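Local coordinates for XRE family transcriptional regulator (Enterobacter cloacae subsp. cloacae, PDB 6B8W), which probably regulates transcription by binding DNA through a helix-turn-helix domain missing from this construct, which consists of its metal-binding cupin domain, at residues T33-G38 / S89-P94; E49-I54 / R78-R83; E41-I46 / R59-D64; V45-L50 / P84-S89. All coordinates share one frame; numbering follows the deposited sequence. Where two conformers were deposited one is given.

Contact 1 of 4, residues T33-G38 / S89-P94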
# COMPACT_ATOMS: atom_id res chain seq x y z
N THR A 33 -10.84 -15.27 6.37
CA THR A 33 -10.57 -16.47 7.13
C THR A 33 -10.11 -15.98 8.53
O THR A 33 -9.74 -14.82 8.69
CB THR A 33 -9.52 -17.34 6.45
OG1 THR A 33 -8.41 -16.53 6.08
CG2 THR A 33 -10.11 -17.99 5.20
N PRO A 34 -10.15 -16.87 9.54
CA PRO A 34 -9.76 -16.42 10.88
C PRO A 34 -8.29 -16.03 10.98
O PRO A 34 -7.46 -16.61 10.28
CB PRO A 34 -10.05 -17.64 11.75
CG PRO A 34 -11.07 -18.42 10.99
CD PRO A 34 -10.70 -18.24 9.56
N HIS A 35 -7.99 -15.02 11.79
CA HIS A 35 -6.63 -14.56 12.00
C HIS A 35 -6.31 -14.67 13.47
O HIS A 35 -7.21 -14.76 14.28
CB HIS A 35 -6.45 -13.10 11.59
CG HIS A 35 -6.16 -12.90 10.14
ND1 HIS A 35 -4.90 -13.06 9.61
CD2 HIS A 35 -6.94 -12.43 9.14
CE1 HIS A 35 -4.93 -12.76 8.32
NE2 HIS A 35 -6.16 -12.39 8.01
N GLU A 36 -5.02 -14.64 13.80
CA GLU A 36 -4.57 -14.65 15.16
C GLU A 36 -5.11 -13.41 15.90
O GLU A 36 -5.18 -12.32 15.32
CB GLU A 36 -3.05 -14.63 15.19
CG GLU A 36 -2.46 -14.61 16.60
CD GLU A 36 -0.95 -14.44 16.58
OE1 GLU A 36 -0.33 -14.48 15.46
OE2 GLU A 36 -0.39 -14.27 17.67
N ALA A 37 -5.47 -13.60 17.17
CA ALA A 37 -5.93 -12.48 18.02
C ALA A 37 -4.93 -11.33 17.97
O ALA A 37 -3.73 -11.56 18.11
CB ALA A 37 -6.13 -12.96 19.45
N GLY A 38 -5.41 -10.11 17.77
CA GLY A 38 -4.53 -8.94 17.75
C GLY A 38 -4.02 -8.50 16.38
O GLY A 38 -3.38 -7.45 16.25
N SER A 89 -4.25 -5.32 0.77
CA SER A 89 -4.57 -5.75 2.11
C SER A 89 -3.25 -5.87 2.84
O SER A 89 -2.40 -6.66 2.46
CB SER A 89 -5.32 -7.08 2.08
OG SER A 89 -5.39 -7.64 3.38
N LEU A 90 -3.07 -5.05 3.87
CA LEU A 90 -1.86 -5.07 4.68
C LEU A 90 -2.20 -5.73 5.99
O LEU A 90 -3.22 -5.42 6.59
CB LEU A 90 -1.36 -3.66 4.95
CG LEU A 90 -0.78 -2.86 3.77
CD1 LEU A 90 -1.80 -2.55 2.71
CD2 LEU A 90 -0.23 -1.57 4.35
N ILE A 91 -1.34 -6.63 6.44
CA ILE A 91 -1.56 -7.35 7.68
C ILE A 91 -0.37 -7.20 8.61
O ILE A 91 0.73 -7.52 8.21
CB ILE A 91 -1.77 -8.85 7.43
CG1 ILE A 91 -2.95 -9.11 6.46
CG2 ILE A 91 -1.97 -9.58 8.75
CD1 ILE A 91 -4.33 -8.81 7.03
N HIS A 92 -0.60 -6.68 9.81
CA HIS A 92 0.44 -6.60 10.85
C HIS A 92 0.08 -7.65 11.92
O HIS A 92 -0.99 -7.58 12.54
CB HIS A 92 0.53 -5.19 11.44
CG HIS A 92 1.20 -4.20 10.55
ND1 HIS A 92 0.55 -3.55 9.53
CD2 HIS A 92 2.48 -3.74 10.54
CE1 HIS A 92 1.40 -2.75 8.90
NE2 HIS A 92 2.57 -2.84 9.50
N TYR A 93 0.97 -8.62 12.11
CA TYR A 93 0.74 -9.69 13.08
C TYR A 93 1.32 -9.25 14.43
O TYR A 93 2.33 -8.53 14.47
CB TYR A 93 1.35 -11.00 12.57
CG TYR A 93 0.89 -11.44 11.17
CD1 TYR A 93 -0.26 -12.22 10.98
CD2 TYR A 93 1.61 -11.08 10.04
CE1 TYR A 93 -0.66 -12.62 9.71
CE2 TYR A 93 1.22 -11.47 8.76
CZ TYR A 93 0.09 -12.25 8.59
OH TYR A 93 -0.26 -12.62 7.28
N PRO A 94 0.69 -9.65 15.56
CA PRO A 94 1.18 -9.16 16.85
C PRO A 94 2.48 -9.82 17.34
O PRO A 94 2.76 -10.98 17.01
CB PRO A 94 0.04 -9.52 17.80
CG PRO A 94 -0.51 -10.77 17.22
CD PRO A 94 -0.47 -10.54 15.73
O HOH W 1 2.09 -13.14 15.30
O HOH W 2 -0.90 -6.84 15.17

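Contact 2 of 4, residues E49-I54 / R78-R83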
# COMPACT_ATOMS: atom_id res chain seq x y z
N GLU A 49 -14.06 0.13 -7.19
CA GLU A 49 -14.85 0.42 -6.00
C GLU A 49 -15.00 -0.86 -5.21
O GLU A 49 -15.36 -1.88 -5.76
CB GLU A 49 -16.26 0.85 -6.39
CG GLU A 49 -16.31 2.06 -7.27
CD GLU A 49 -17.72 2.48 -7.59
OE1 GLU A 49 -18.69 1.84 -7.09
OE2 GLU A 49 -17.85 3.47 -8.32
N LEU A 50 -14.70 -0.79 -3.93
CA LEU A 50 -14.79 -1.94 -3.06
C LEU A 50 -15.84 -1.76 -1.95
O LEU A 50 -15.94 -0.69 -1.35
CB LEU A 50 -13.43 -2.17 -2.39
CG LEU A 50 -13.32 -3.33 -1.40
CD1 LEU A 50 -13.46 -4.65 -2.13
CD2 LEU A 50 -11.99 -3.29 -0.66
N GLU A 51 -16.57 -2.82 -1.66
CA GLU A 51 -17.45 -2.82 -0.51
C GLU A 51 -16.77 -3.67 0.58
O GLU A 51 -16.30 -4.77 0.30
CB GLU A 51 -18.81 -3.39 -0.88
CG GLU A 51 -19.62 -2.49 -1.78
CD GLU A 51 -20.91 -3.14 -2.27
OE1 GLU A 51 -20.93 -4.38 -2.52
OE2 GLU A 51 -21.91 -2.40 -2.47
N MET A 52 -16.68 -3.12 1.79
CA MET A 52 -16.11 -3.82 2.95
C MET A 52 -17.17 -3.96 4.02
O MET A 52 -17.84 -2.97 4.36
CB MET A 52 -14.95 -3.04 3.59
CG MET A 52 -13.63 -3.08 2.85
SD MET A 52 -12.93 -4.71 2.63
CE MET A 52 -12.69 -5.23 4.33
N LYS A 53 -17.28 -5.15 4.57
CA LYS A 53 -18.19 -5.41 5.66
C LYS A 53 -17.29 -5.54 6.89
O LYS A 53 -16.49 -6.46 6.97
CB LYS A 53 -18.99 -6.69 5.45
CG LYS A 53 -20.10 -6.85 6.47
CD LYS A 53 -20.89 -8.13 6.27
CE LYS A 53 -22.09 -8.16 7.19
NZ LYS A 53 -22.88 -9.39 6.95
N ILE A 54 -17.44 -4.62 7.82
CA ILE A 54 -16.62 -4.55 9.03
C ILE A 54 -17.59 -4.25 10.18
O ILE A 54 -18.46 -3.38 10.05
CB ILE A 54 -15.59 -3.40 8.89
CG1 ILE A 54 -14.57 -3.74 7.81
CG2 ILE A 54 -14.88 -3.13 10.21
CD1 ILE A 54 -13.80 -2.56 7.30
N ARG A 78 -16.47 -7.26 -1.05
CA ARG A 78 -17.43 -7.48 -2.11
C ARG A 78 -17.28 -6.45 -3.22
O ARG A 78 -17.00 -5.28 -2.95
CB ARG A 78 -18.85 -7.45 -1.53
CG ARG A 78 -19.96 -7.85 -2.49
CD ARG A 78 -21.32 -7.95 -1.79
NE ARG A 78 -21.77 -6.66 -1.27
CZ ARG A 78 -22.87 -6.46 -0.54
NH1 ARG A 78 -23.67 -7.47 -0.21
NH2 ARG A 78 -23.19 -5.23 -0.16
N ASN A 79 -17.46 -6.91 -4.46
CA ASN A 79 -17.43 -6.04 -5.63
C ASN A 79 -18.82 -6.00 -6.22
O ASN A 79 -19.27 -6.99 -6.81
CB ASN A 79 -16.46 -6.56 -6.67
CG ASN A 79 -16.28 -5.60 -7.84
OD1 ASN A 79 -16.98 -4.60 -7.93
ND2 ASN A 79 -15.34 -5.90 -8.74
N SER A 80 -19.52 -4.88 -6.03
CA SER A 80 -20.86 -4.68 -6.61
C SER A 80 -20.84 -3.75 -7.83
O SER A 80 -21.91 -3.36 -8.31
CB SER A 80 -21.83 -4.17 -5.57
OG SER A 80 -22.10 -5.18 -4.64
N SER A 81 -19.65 -3.40 -8.33
CA SER A 81 -19.53 -2.59 -9.54
C SER A 81 -19.47 -3.54 -10.75
O SER A 81 -19.47 -4.77 -10.59
CB SER A 81 -18.23 -1.75 -9.50
OG SER A 81 -17.09 -2.58 -9.73
N SER A 82 -19.37 -2.97 -11.94
CA SER A 82 -19.31 -3.76 -13.18
C SER A 82 -17.88 -3.99 -13.75
O SER A 82 -17.75 -4.42 -14.89
CB SER A 82 -20.19 -3.10 -14.22
OG SER A 82 -19.73 -1.79 -14.44
N ARG A 83 -16.85 -3.70 -12.96
CA ARG A 83 -15.47 -3.93 -13.37
C ARG A 83 -14.67 -4.45 -12.19
O ARG A 83 -15.08 -4.29 -11.05
CB ARG A 83 -14.86 -2.64 -13.91
CG ARG A 83 -14.66 -1.55 -12.87
CD ARG A 83 -14.06 -0.32 -13.52
NE ARG A 83 -13.76 0.72 -12.55
CZ ARG A 83 -14.66 1.51 -11.96
NH1 ARG A 83 -15.97 1.37 -12.21
NH2 ARG A 83 -14.25 2.44 -11.11
O HOH W 3 -18.11 -2.49 -5.18
O HOH W 4 -14.56 -1.79 -9.49
O HOH W 5 -15.86 4.16 -9.88
O HOH W 6 -22.69 -2.24 0.09

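Contact 3 of 4, residues E41-I46 / R59-D64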
# COMPACT_ATOMS: atom_id res chain seq x y z
N GLU A 41 -5.48 -5.25 10.20
CA GLU A 41 -5.56 -5.23 8.76
C GLU A 41 -5.88 -3.81 8.25
O GLU A 41 -6.65 -3.06 8.87
CB GLU A 41 -6.58 -6.24 8.23
CG GLU A 41 -6.74 -6.19 6.71
CD GLU A 41 -7.52 -7.34 6.06
OE1 GLU A 41 -7.94 -8.29 6.76
OE2 GLU A 41 -7.70 -7.26 4.82
N HIS A 42 -5.22 -3.43 7.14
CA HIS A 42 -5.52 -2.18 6.44
C HIS A 42 -5.94 -2.59 5.03
O HIS A 42 -5.31 -3.44 4.42
CB HIS A 42 -4.29 -1.25 6.28
CG HIS A 42 -3.79 -0.61 7.54
ND1 HIS A 42 -3.01 -1.28 8.45
CD2 HIS A 42 -3.90 0.66 7.99
CE1 HIS A 42 -2.68 -0.46 9.43
NE2 HIS A 42 -3.21 0.73 9.18
N VAL A 43 -7.00 -2.00 4.54
CA VAL A 43 -7.42 -2.17 3.16
C VAL A 43 -7.35 -0.78 2.54
O VAL A 43 -7.82 0.20 3.15
CB VAL A 43 -8.86 -2.71 3.06
CG1 VAL A 43 -9.42 -2.56 1.65
CG2 VAL A 43 -8.89 -4.17 3.47
N VAL A 44 -6.72 -0.70 1.37
CA VAL A 44 -6.63 0.53 0.59
C VAL A 44 -7.04 0.17 -0.83
O VAL A 44 -6.52 -0.78 -1.41
CB VAL A 44 -5.20 1.10 0.55
CG1 VAL A 44 -5.13 2.33 -0.35
CG2 VAL A 44 -4.72 1.44 1.96
N VAL A 45 -8.00 0.91 -1.39
CA VAL A 45 -8.44 0.66 -2.76
C VAL A 45 -7.47 1.33 -3.73
O VAL A 45 -7.09 2.47 -3.53
CB VAL A 45 -9.88 1.16 -2.99
CG1 VAL A 45 -10.32 1.01 -4.44
CG2 VAL A 45 -10.84 0.39 -2.09
N ILE A 46 -7.07 0.60 -4.76
CA ILE A 46 -6.14 1.09 -5.77
C ILE A 46 -6.93 1.56 -6.98
O ILE A 46 -6.76 2.70 -7.41
CB ILE A 46 -5.11 0.01 -6.16
CG1 ILE A 46 -4.41 -0.54 -4.92
CG2 ILE A 46 -4.12 0.56 -7.17
CD1 ILE A 46 -3.82 0.49 -3.98
N ARG A 59 -19.69 -0.77 3.82
CA ARG A 59 -19.31 0.60 3.41
C ARG A 59 -18.63 0.47 2.05
O ARG A 59 -18.05 -0.58 1.74
CB ARG A 59 -18.35 1.28 4.39
CG ARG A 59 -16.91 0.76 4.32
CD ARG A 59 -16.02 1.43 5.36
NE ARG A 59 -16.28 0.91 6.71
CZ ARG A 59 -15.69 1.37 7.81
NH1 ARG A 59 -14.81 2.37 7.74
NH2 ARG A 59 -15.99 0.83 8.99
N THR A 60 -18.67 1.53 1.26
CA THR A 60 -18.02 1.58 -0.04
C THR A 60 -16.76 2.42 0.06
O THR A 60 -16.77 3.49 0.67
CB THR A 60 -18.96 2.16 -1.11
OG1 THR A 60 -20.16 1.38 -1.15
CG2 THR A 60 -18.31 2.14 -2.48
N LEU A 61 -15.67 1.89 -0.48
CA LEU A 61 -14.37 2.57 -0.53
C LEU A 61 -13.97 2.81 -1.97
O LEU A 61 -14.08 1.92 -2.81
CB LEU A 61 -13.32 1.71 0.13
CG LEU A 61 -13.50 1.48 1.64
CD1 LEU A 61 -12.49 0.44 2.09
CD2 LEU A 61 -13.33 2.76 2.43
N TYR A 62 -13.50 4.03 -2.25
CA TYR A 62 -13.06 4.43 -3.58
C TYR A 62 -11.51 4.50 -3.59
O TYR A 62 -10.89 4.40 -2.53
CB TYR A 62 -13.70 5.78 -3.95
CG TYR A 62 -15.20 5.68 -4.06
CD1 TYR A 62 -15.81 5.22 -5.23
CD2 TYR A 62 -16.02 5.99 -2.98
CE1 TYR A 62 -17.19 5.09 -5.32
CE2 TYR A 62 -17.39 5.88 -3.06
CZ TYR A 62 -17.97 5.43 -4.22
OH TYR A 62 -19.32 5.32 -4.27
N PRO A 63 -10.90 4.66 -4.79
CA PRO A 63 -9.43 4.69 -4.89
C PRO A 63 -8.74 5.60 -3.90
O PRO A 63 -9.15 6.74 -3.71
CB PRO A 63 -9.21 5.14 -6.32
CG PRO A 63 -10.37 4.49 -7.02
CD PRO A 63 -11.51 4.80 -6.12
N ASP A 64 -7.69 5.06 -3.27
CA ASP A 64 -6.88 5.72 -2.24
C ASP A 64 -7.62 5.95 -0.92
O ASP A 64 -7.09 6.60 -0.01
CB ASP A 64 -6.15 6.97 -2.78
CG ASP A 64 -4.89 6.61 -3.59
OD1 ASP A 64 -4.58 5.40 -3.74
OD2 ASP A 64 -4.20 7.54 -4.05
O HOH W 7 -5.33 4.75 -6.20

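Contact 4 of 4, residues V45-L50 / P84-S89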
# COMPACT_ATOMS: atom_id res chain seq x y z
N VAL A 45 -8.00 0.91 -1.39
CA VAL A 45 -8.44 0.66 -2.76
C VAL A 45 -7.47 1.33 -3.73
O VAL A 45 -7.09 2.47 -3.53
CB VAL A 45 -9.88 1.16 -2.99
CG1 VAL A 45 -10.32 1.01 -4.44
CG2 VAL A 45 -10.84 0.39 -2.09
N ILE A 46 -7.07 0.60 -4.76
CA ILE A 46 -6.14 1.09 -5.77
C ILE A 46 -6.93 1.56 -6.98
O ILE A 46 -6.76 2.70 -7.41
CB ILE A 46 -5.11 0.01 -6.16
CG1 ILE A 46 -4.41 -0.54 -4.92
CG2 ILE A 46 -4.12 0.56 -7.17
CD1 ILE A 46 -3.82 0.49 -3.98
N SER A 47 -7.78 0.69 -7.51
CA SER A 47 -8.64 1.04 -8.66
C SER A 47 -9.99 0.34 -8.53
O SER A 47 -10.08 -0.74 -7.98
CB SER A 47 -7.97 0.68 -9.99
OG SER A 47 -7.76 -0.70 -10.11
N GLY A 48 -11.04 0.99 -9.00
CA GLY A 48 -12.38 0.44 -8.90
C GLY A 48 -13.07 0.90 -7.63
O GLY A 48 -12.70 1.93 -7.07
N GLU A 49 -14.06 0.13 -7.19
CA GLU A 49 -14.85 0.42 -6.00
C GLU A 49 -15.00 -0.86 -5.21
O GLU A 49 -15.36 -1.88 -5.76
CB GLU A 49 -16.26 0.85 -6.39
CG GLU A 49 -16.31 2.06 -7.27
CD GLU A 49 -17.72 2.48 -7.59
OE1 GLU A 49 -18.69 1.84 -7.09
OE2 GLU A 49 -17.85 3.47 -8.32
N LEU A 50 -14.70 -0.79 -3.93
CA LEU A 50 -14.79 -1.94 -3.06
C LEU A 50 -15.84 -1.76 -1.95
O LEU A 50 -15.94 -0.69 -1.35
CB LEU A 50 -13.43 -2.17 -2.39
CG LEU A 50 -13.32 -3.33 -1.40
CD1 LEU A 50 -13.46 -4.65 -2.13
CD2 LEU A 50 -11.99 -3.29 -0.66
N PRO A 84 -13.51 -5.07 -12.46
CA PRO A 84 -12.68 -5.54 -11.33
C PRO A 84 -12.28 -4.43 -10.36
O PRO A 84 -12.17 -3.27 -10.76
CB PRO A 84 -11.42 -6.09 -12.01
CG PRO A 84 -11.84 -6.41 -13.42
CD PRO A 84 -12.92 -5.44 -13.77
N VAL A 85 -12.13 -4.79 -9.10
CA VAL A 85 -11.63 -3.83 -8.10
C VAL A 85 -10.30 -4.36 -7.62
O VAL A 85 -10.17 -5.55 -7.30
CB VAL A 85 -12.59 -3.58 -6.93
CG1 VAL A 85 -12.93 -4.87 -6.18
CG2 VAL A 85 -12.01 -2.55 -5.97
N HIS A 86 -9.29 -3.48 -7.63
CA HIS A 86 -7.95 -3.81 -7.20
C HIS A 86 -7.70 -3.11 -5.87
O HIS A 86 -7.87 -1.90 -5.76
CB HIS A 86 -6.95 -3.31 -8.25
CG HIS A 86 -5.51 -3.56 -7.90
ND1 HIS A 86 -4.48 -2.82 -8.44
CD2 HIS A 86 -4.93 -4.42 -7.03
CE1 HIS A 86 -3.33 -3.25 -7.96
NE2 HIS A 86 -3.58 -4.21 -7.08
N PHE A 87 -7.35 -3.87 -4.83
CA PHE A 87 -7.06 -3.26 -3.55
C PHE A 87 -5.87 -3.94 -2.91
O PHE A 87 -5.42 -4.98 -3.38
CB PHE A 87 -8.29 -3.27 -2.62
CG PHE A 87 -8.78 -4.64 -2.25
CD1 PHE A 87 -9.65 -5.33 -3.08
CD2 PHE A 87 -8.42 -5.22 -1.04
CE1 PHE A 87 -10.13 -6.58 -2.73
CE2 PHE A 87 -8.89 -6.48 -0.68
CZ PHE A 87 -9.75 -7.16 -1.51
N HIS A 88 -5.30 -3.29 -1.91
CA HIS A 88 -4.23 -3.90 -1.15
C HIS A 88 -4.74 -4.21 0.23
O HIS A 88 -5.56 -3.47 0.79
CB HIS A 88 -2.99 -3.01 -0.94
CG HIS A 88 -2.25 -2.67 -2.19
ND1 HIS A 88 -1.25 -1.72 -2.20
CD2 HIS A 88 -2.37 -3.11 -3.46
CE1 HIS A 88 -0.77 -1.61 -3.42
NE2 HIS A 88 -1.45 -2.42 -4.21
N SER A 89 -4.25 -5.32 0.77
CA SER A 89 -4.57 -5.75 2.11
C SER A 89 -3.25 -5.87 2.84
O SER A 89 -2.40 -6.66 2.46
CB SER A 89 -5.32 -7.08 2.08
OG SER A 89 -5.39 -7.64 3.38
O HOH W 8 -4.80 -0.98 -10.45
O HOH W 9 -10.06 -1.63 -11.29
O HOH W 4 -14.56 -1.79 -9.49

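Contact 1 of 4, residues T33-G38 / S89-P94
H35, E36 and the carbonyl of A37 meet I91, Y93 and P94, and no direct hydrogen bond joins the segments. The E36 carboxylate comes tip to tip against the P94 ring, with OE2 3.5 Å from P94 CG; the carbonyl O of A37 approaches the same P94 CG at 3.4 Å. E36 gets there with CG anti to the backbone N (chi1 179°) and an extended chain. H35 reaches toward I91, its NE2 4.1 Å from I91 CD1, while its ND1 stands obliquely near Y93 CE1. Polar coupling runs through two waters. One donates to E36 OE1 and P94 O, 2.8 Å from each; the other donates to G38 O at 2.8 Å and to H92 O at 2.7 Å. Beyond, I91 CG2 lies over the rim of one face of the Y93 ring, whose hydroxyl is hydrogen-bonded to D18, and H92 NE2 is hydrogen-bonded to NE2 of H92 of the second subunit. I91 also packs on E41, and the H35 side chain is about 5 Å from that of H75; both E41 and H75 bind Mn(2+) in a structure of this protein, so the segments border the metal site of a cupin fold.

Contact 2 of 4, residues E49-I54 / R78-R83
From the backbone outward, E51 CB passes 3.3 Å from R78 O, the carbonyl that accepts its own N-H. CG, anti to the carbonyl carbon (chi1 -70°), continues an extended chain past that carbonyl, and CD arrives beside the S80 hydroxyl. At the tip, OE1 is gripped twice: S80 OG donates to E51 OE1 at 2.6 Å, and R78 NE forms a salt bridge with E51 OE1 at 2.7 Å. The two donors come from opposite sides of the carboxylate plane, neither in it, and that plane is turned 49° from the guanidinium; R78 NH2 adds a weak bond to the same oxygen. This double grip would favour an ionised carboxylate. OE2 is linked weakly through a water to R78 NH2, and R78 also makes a cation-pi contact with W58. Beneath, E51 N to R78 O and R78 N to E51 O are each 2.8 Å, which makes E51 and R78 an antiparallel hydrogen-bonded pair. L50 CD1, on the other face, lies 3.7 Å from R78 O. Further along, one water bridges S80 N to E49 O, and another E49 OE2 to R83 NH2. N79 ND2 donates almost straight to R83 O (173°) and also to L24 O. N79 OD1 accepts from S81 OG and, at 3.0 Å, from S81 N, which forms an Asx turn in the loop after strand 75-78 of the smaller cupin sheet.

Contact 3 of 4, residues E41-I46 / R59-D64
V45 holds CG1 anti to its backbone N (chi1 176°), which puts CG2 anti to the carbonyl carbon, and L61 turns CG anti to its own carbonyl carbon (chi1 -66°). With these torsions the two side chains cross obliquely, V45 CG2 resting 3.6 Å from L61 CB, while CG1 faces the P63 ring. V45 CB itself sits 3.4 Å from Y62 O. Deeper in the core, V43 CG1 and L61 CD1 meet at 4.3 Å; L50 and M52 of strand 50-54 pack against the same patch. The polar join is made by the backbone: D64 N donates to V45 O at 2.7 Å and 165°, approaching from above the carbonyl plane. The same V45 O receives a CA-H...O contact from P63 CA, 3.5 Å away. Beyond it, a water donates to I46 O at 2.8 Å and to D64 OD1 at 2.7 Å. The D64 carboxylate turns to the dimer interface, where OD1 is hydrogen-bonded to H88 and OD2 to S21, both of the second subunit. With these two bonds, a weak one from H86 of that subunit and a donating water, D64 is probably ionised, and its charge could stabilise any positive charge on H88 of the second subunit.

Contact 4 of 4, residues V45-L50 / P84-S89
H86 O is the best-held polar atom, accepting two backbone N-H groups: I46 N at 2.8 Å and S47 N at 3.1 Å, both in the carbonyl plane, the second on a lone pair. The return bond, H86 N to S47 O, spans 2.9 Å. With I46 and S47 both facing H86, the register slips by one residue, a classic beta bulge between the non-hydrogen-bonded pair V45-F87 and the hydrogen-bonded pair S47-H86. The bulge presents I46 to two imidazoles, with a CH-pi contact to each. Its CB stands over the rim of one H86 face, whereas CD1, with CG1 anti to the carbonyl carbon, sits over the centre of the H88 ring, 3.7 Å from its centroid and 6° off the normal. These strands, 40-47 and 85-92, are neighbours in the larger antiparallel sheet of the cupin fold, and I46 continues outward onto I46 of the second subunit. On the face of V45 and F87, L50 of the other sheet puts CD2 over the F87 ring, 4.0 Å from the ring centroid and 16° off its normal; F87 in turn meets the Y77 ring at about 15° between planes. G48 makes the turn after the bulge with backbone angles that call for glycine. V85 CG2, anti to its backbone N, fits between two carbonyls, 3.3 Å from S47 O and 3.4 Å from E49 O. A water joins S47 OG to H86 ND1, lying 2.7 Å from ND1 in the ring plane, while H86 NE2 is hydrogen-bonded to S21.

Contacts 2, 3 and 4 cluster at one end of the domain: the centres of contacts 3 and 4 are about 6 Å apart and those of 2 and 4 about 8 Å. L50 joins them, belonging to contacts 2 and 4, and L61 N of contact 3 probably donates to L50 O (2.7 Å). Contact 1 stands 17 to 21 Å away, centre to centre, on strand 85-92, which it shares with contact 4. The metal site lies between: S89 OG, common to contacts 1 and 4, is 2.7 Å from E41 OE2 of contact 3, and side chains of L50 and F87 come within about 4 Å of Y77. E41 and Y77 bind Mn(2+) in a structure of this protein, though none is bound in this chain.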